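Local structure of deacetylase EF_0837 (Enterococcus faecalis, 2ICS) at residues 49-54 against 332-337; 94-99 against 118-123. The protein is a binuclear zinc amidohydrolase that deacetylates acetyl-(R)-mandelate in vitro, though with very low efficiency, and is seen here with adenine bound. All blocks are in the same frame, centred on the assembly; numbering follows the deposited sequence.

How the interactions relate
Interaction 1 joins strand 51-61 to strand 331-344 in the mixed beta sheet beside the TIM barrel, whereas interaction 2 packs the lead-in to helix 97-105 against the loop after strand 110-114. Their centres are 37 Å apart, on opposite sides of the chain's centre, and their nearest atoms about 24 Å apart. Both segments of interaction 2 fall between 54 and 332. Interaction 1 lies away from the metal and adenine sites, though strand 51-61 runs on toward the zinc ligands His60 and His62. The Gly121 position of interaction 2 lies about 8 Å from Arg156, by similarity the transition-state stabiliser, about 11 Å from a bound zinc ion and about 12 Å from adenine.

Interaction 1. Residues 49-54 against 332-337; sequences GTYVSA and TIFTIQ
Tyr51, Val52 and Ser53 pair with Phe334, Ile333 and Thr332 as antiparallel neighbours in a mixed beta sheet, joining the strand that runs on toward the zinc ligands His60 and His62 to a strand near the C-terminus. Tyr51 and Phe334 exchange two backbone hydrogen bonds, Tyr51 N to Phe334 O being 2.8 Å, as do Ser53 and Thr332. Between them, Val52 and Ile333 form the non-hydrogen-bonded pair, their side chains on the face where Leu46 touches both.

The tight spot is a methyl contact: Thr50 CG2, anti to its backbone N, lies 3.4 Å from Ile333 CG2, while Thr50 OG1 bonds Glu47 O. On the face of Tyr51, Ser53 and Thr332, the Phe334 ring takes Tyr51 CB over one face, 3.6 Å from its centroid; chi1 (57°) puts Phe334 CG between backbone N and carbonyl carbon. Ser53 OG, which donates to Ala54 O at 2.9 Å, lies at the ring edge, 3.6 Å from Phe334 CE2. The two aromatic rings barely overlap, although their planes differ by only 21°.

Past Tyr51 the pairing gives way to a looser, partly exposed end. Tyr51 CE2 rests 3.8 Å from Ile336 CB, the side chains crossing at about a right angle, and a water bridges the backbones, accepting from Ile336 N and donating to Gly49 O at 3.0 Å.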
# COMPACT_ATOMS: atom_id res chain seq x y z
N GLY A 49 15.80 -2.01 22.76
CA GLY A 49 16.02 -2.59 21.45
C GLY A 49 14.76 -2.69 20.62
O GLY A 49 14.78 -3.21 19.50
N THR A 50 13.65 -2.21 21.16
CA THR A 50 12.38 -2.24 20.43
C THR A 50 12.27 -1.00 19.54
O THR A 50 12.58 0.11 19.96
CB THR A 50 11.18 -2.27 21.40
OG1 THR A 50 11.27 -3.42 22.25
CG2 THR A 50 9.88 -2.34 20.62
N TYR A 51 11.82 -1.21 18.31
CA TYR A 51 11.67 -0.11 17.37
C TYR A 51 10.24 0.41 17.35
O TYR A 51 9.30 -0.30 17.71
CB TYR A 51 12.06 -0.55 15.96
CG TYR A 51 13.50 -0.97 15.82
CD1 TYR A 51 14.52 -0.02 15.76
CD2 TYR A 51 13.86 -2.31 15.74
CE1 TYR A 51 15.86 -0.39 15.63
CE2 TYR A 51 15.20 -2.71 15.61
CZ TYR A 51 16.19 -1.74 15.56
OH TYR A 51 17.50 -2.12 15.44
N VAL A 52 10.09 1.66 16.92
CA VAL A 52 8.79 2.31 16.82
C VAL A 52 8.79 3.19 15.57
O VAL A 52 9.80 3.84 15.26
CB VAL A 52 8.51 3.24 18.03
CG1 VAL A 52 7.06 3.70 18.00
CG2 VAL A 52 8.82 2.52 19.33
N SER A 53 7.68 3.21 14.86
CA SER A 53 7.56 4.03 13.67
C SER A 53 6.12 4.48 13.55
O SER A 53 5.29 4.15 14.40
CB SER A 53 7.94 3.24 12.42
OG SER A 53 6.93 2.30 12.08
N ALA A 54 5.83 5.24 12.51
CA ALA A 54 4.47 5.68 12.27
C ALA A 54 3.73 4.39 11.94
O ALA A 54 4.35 3.43 11.49
CB ALA A 54 4.43 6.63 11.09
N THR A 332 3.35 1.65 15.01
CA THR A 332 3.66 0.24 14.91
C THR A 332 4.93 0.06 15.72
O THR A 332 5.90 0.81 15.55
CB THR A 332 3.88 -0.20 13.45
OG1 THR A 332 2.70 0.07 12.69
CG2 THR A 332 4.19 -1.69 13.38
N ILE A 333 4.90 -0.90 16.64
CA ILE A 333 6.02 -1.20 17.51
C ILE A 333 6.49 -2.59 17.10
O ILE A 333 5.69 -3.53 17.05
CB ILE A 333 5.56 -1.15 18.98
CG1 ILE A 333 4.93 0.22 19.25
CG2 ILE A 333 6.73 -1.39 19.91
CD1 ILE A 333 4.43 0.42 20.67
N PHE A 334 7.78 -2.71 16.80
CA PHE A 334 8.31 -3.96 16.30
C PHE A 334 9.76 -4.24 16.64
O PHE A 334 10.45 -3.42 17.25
CB PHE A 334 8.17 -3.95 14.78
CG PHE A 334 8.86 -2.77 14.13
CD1 PHE A 334 10.18 -2.86 13.72
CD2 PHE A 334 8.20 -1.55 14.01
CE1 PHE A 334 10.85 -1.75 13.18
CE2 PHE A 334 8.85 -0.43 13.48
CZ PHE A 334 10.18 -0.53 13.07
N THR A 335 10.21 -5.42 16.21
CA THR A 335 11.59 -5.85 16.41
C THR A 335 12.13 -6.28 15.06
O THR A 335 11.37 -6.61 14.15
CB THR A 335 11.69 -7.08 17.36
OG1 THR A 335 10.98 -8.18 16.78
CG2 THR A 335 11.13 -6.77 18.74
N ILE A 336 13.45 -6.27 14.94
CA ILE A 336 14.14 -6.70 13.73
C ILE A 336 15.20 -7.67 14.23
O ILE A 336 16.02 -7.31 15.07
CB ILE A 336 14.81 -5.51 13.01
CG1 ILE A 336 13.74 -4.53 12.52
CG2 ILE A 336 15.63 -6.01 11.84
CD1 ILE A 336 14.30 -3.30 11.83
N GLN A 337 15.16 -8.90 13.74
CA GLN A 337 16.12 -9.90 14.20
C GLN A 337 16.80 -10.71 13.10
O GLN A 337 16.23 -10.98 12.05
CB GLN A 337 15.42 -10.84 15.18
CG GLN A 337 15.01 -10.14 16.47
CD GLN A 337 14.12 -10.98 17.36
OE1 GLN A 337 13.80 -10.59 18.48
NE2 GLN A 337 13.70 -12.14 16.86
O HOH W 1 14.74 -5.39 17.44

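Interaction 2. Residues 94-99 against 118-123; sequences AENIHE and SKWGIV
Glu95 and Trp120 carry the side-chain packing where the loops following the parallel strands 83-89 and 110-114 of the TIM barrel meet, the first of them leading into helix 97-105. Glu95 CB sits over one face of the indole, 3.6 Å from the centroid of the six-membered ring and only 4° off its normal, a CH-pi contact. The two side chains cross obliquely. Trp120 CG lies anti to its carbonyl carbon, and although the side chain starts away from 94-99, the ring ends against Glu95. The Glu95 chain bends at chi2. Its carboxylate plane stands at 74° to the ring, with OE1 3.8 Å from Trp120 CZ2.

Lys119 approaches the same glutamate differently. The two chains lie side by side, pointing the same way, and Glu95 CG is 3.6 Å from both CB and CD of Lys119. The glutamate methylene groups are thus packed against the indole and the lysine hydrocarbon. Leu138 of helix 136-145 touches both Glu95 and Lys119.

The backbone adds a bond: Glu95 N donates to Lys119 O at 2.9 Å, in the carbonyl plane. Asn96 ND2 reaches Trp120 O at 3.2 Å from well above its carbonyl plane, with an N-H...O angle of 143°; its OD1 accepts from Gly93 N. In the type I turn Ser118-Gly121, then, Lys119 O takes the backbone N-H of Glu95 and Trp120 O the Asn96 amide. Gly121 comes near the metal site, but no residue of this contact is a zinc ligand or lines the adenine pocket.

The opposite charges do not pair: Glu95 OE2 and Lys119 NZ are 6.8 Å apart. Attraction between them may add a little, but the geometry implies a contact made by aliphatic packing on the indole and the lysine chain and by two hydrogen bonds between uncharged groups.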
# COMPACT_ATOMS: atom_id res chain seq x y z
N ALA A 94 -18.78 2.43 -7.69
CA ALA A 94 -19.80 3.29 -7.09
C ALA A 94 -21.05 2.53 -6.65
O ALA A 94 -21.71 2.92 -5.69
CB ALA A 94 -20.18 4.38 -8.08
N GLU A 95 -21.38 1.44 -7.33
CA GLU A 95 -22.57 0.67 -7.02
C GLU A 95 -22.50 -0.22 -5.78
O GLU A 95 -23.54 -0.66 -5.27
CB GLU A 95 -22.98 -0.17 -8.23
CG GLU A 95 -23.40 0.65 -9.45
CD GLU A 95 -24.76 1.30 -9.28
OE1 GLU A 95 -25.77 0.57 -9.14
OE2 GLU A 95 -24.83 2.55 -9.30
N ASN A 96 -21.30 -0.50 -5.28
CA ASN A 96 -21.19 -1.35 -4.10
C ASN A 96 -20.24 -0.84 -3.02
O ASN A 96 -20.07 -1.49 -1.99
CB ASN A 96 -20.80 -2.78 -4.52
CG ASN A 96 -19.66 -2.82 -5.54
OD1 ASN A 96 -19.22 -1.79 -6.06
ND2 ASN A 96 -19.20 -4.03 -5.85
N ILE A 97 -19.66 0.33 -3.23
CA ILE A 97 -18.73 0.89 -2.25
C ILE A 97 -19.38 1.21 -0.90
O ILE A 97 -18.73 1.16 0.15
CB ILE A 97 -18.04 2.14 -2.83
CG1 ILE A 97 -16.88 2.55 -1.91
CG2 ILE A 97 -19.05 3.27 -2.99
CD1 ILE A 97 -15.89 3.47 -2.58
N HIS A 98 -20.67 1.54 -0.93
CA HIS A 98 -21.39 1.86 0.30
C HIS A 98 -21.52 0.63 1.20
O HIS A 98 -21.33 0.72 2.42
CB HIS A 98 -22.77 2.43 -0.02
CG HIS A 98 -22.77 3.91 -0.26
ND1 HIS A 98 -22.70 4.82 0.77
CD2 HIS A 98 -22.79 4.62 -1.41
CE1 HIS A 98 -22.68 6.04 0.26
NE2 HIS A 98 -22.73 5.95 -1.05
N GLU A 99 -21.82 -0.51 0.61
CA GLU A 99 -21.95 -1.74 1.38
C GLU A 99 -20.59 -2.05 2.00
O GLU A 99 -20.51 -2.57 3.11
CB GLU A 99 -22.38 -2.89 0.47
CG GLU A 99 -22.81 -4.13 1.23
CD GLU A 99 -22.96 -5.33 0.32
OE1 GLU A 99 -23.25 -5.14 -0.88
OE2 GLU A 99 -22.81 -6.47 0.82
N SER A 118 -15.06 1.28 -12.83
CA SER A 118 -16.16 0.43 -13.30
C SER A 118 -17.13 0.29 -12.11
O SER A 118 -16.77 -0.26 -11.07
CB SER A 118 -15.64 -0.94 -13.71
OG SER A 118 -16.65 -1.69 -14.36
N LYS A 119 -18.36 0.78 -12.28
CA LYS A 119 -19.36 0.78 -11.21
C LYS A 119 -19.53 -0.45 -10.32
O LYS A 119 -19.93 -0.30 -9.16
CB LYS A 119 -20.73 1.20 -11.76
CG LYS A 119 -21.37 0.27 -12.79
CD LYS A 119 -22.83 0.69 -13.01
CE LYS A 119 -23.54 -0.11 -14.10
NZ LYS A 119 -23.18 0.35 -15.47
N TRP A 120 -19.25 -1.65 -10.81
CA TRP A 120 -19.40 -2.82 -9.96
C TRP A 120 -18.08 -3.36 -9.43
O TRP A 120 -18.02 -4.44 -8.85
CB TRP A 120 -20.15 -3.94 -10.70
CG TRP A 120 -21.59 -3.60 -10.94
CD1 TRP A 120 -22.15 -3.18 -12.12
CD2 TRP A 120 -22.65 -3.60 -9.98
NE1 TRP A 120 -23.48 -2.91 -11.94
CE2 TRP A 120 -23.82 -3.16 -10.63
CE3 TRP A 120 -22.71 -3.92 -8.61
CZ2 TRP A 120 -25.04 -3.03 -9.97
CZ3 TRP A 120 -23.94 -3.79 -7.95
CH2 TRP A 120 -25.09 -3.35 -8.64
N GLY A 121 -17.01 -2.59 -9.62
CA GLY A 121 -15.72 -3.04 -9.15
C GLY A 121 -15.22 -4.27 -9.88
O GLY A 121 -15.44 -4.43 -11.08
N ILE A 122 -14.56 -5.16 -9.15
CA ILE A 122 -14.00 -6.37 -9.74
C ILE A 122 -14.92 -7.59 -9.65
O ILE A 122 -14.43 -8.71 -9.53
CB ILE A 122 -12.68 -6.73 -9.04
CG1 ILE A 122 -12.96 -6.98 -7.56
CG2 ILE A 122 -11.65 -5.61 -9.23
CD1 ILE A 122 -11.74 -7.15 -6.71
N VAL A 123 -16.23 -7.38 -9.71
CA VAL A 123 -17.17 -8.50 -9.63
C VAL A 123 -16.74 -9.60 -10.60
O VAL A 123 -16.54 -10.74 -10.20
CB VAL A 123 -18.61 -8.05 -9.98
CG1 VAL A 123 -19.14 -7.13 -8.88
CG2 VAL A 123 -18.63 -7.33 -11.32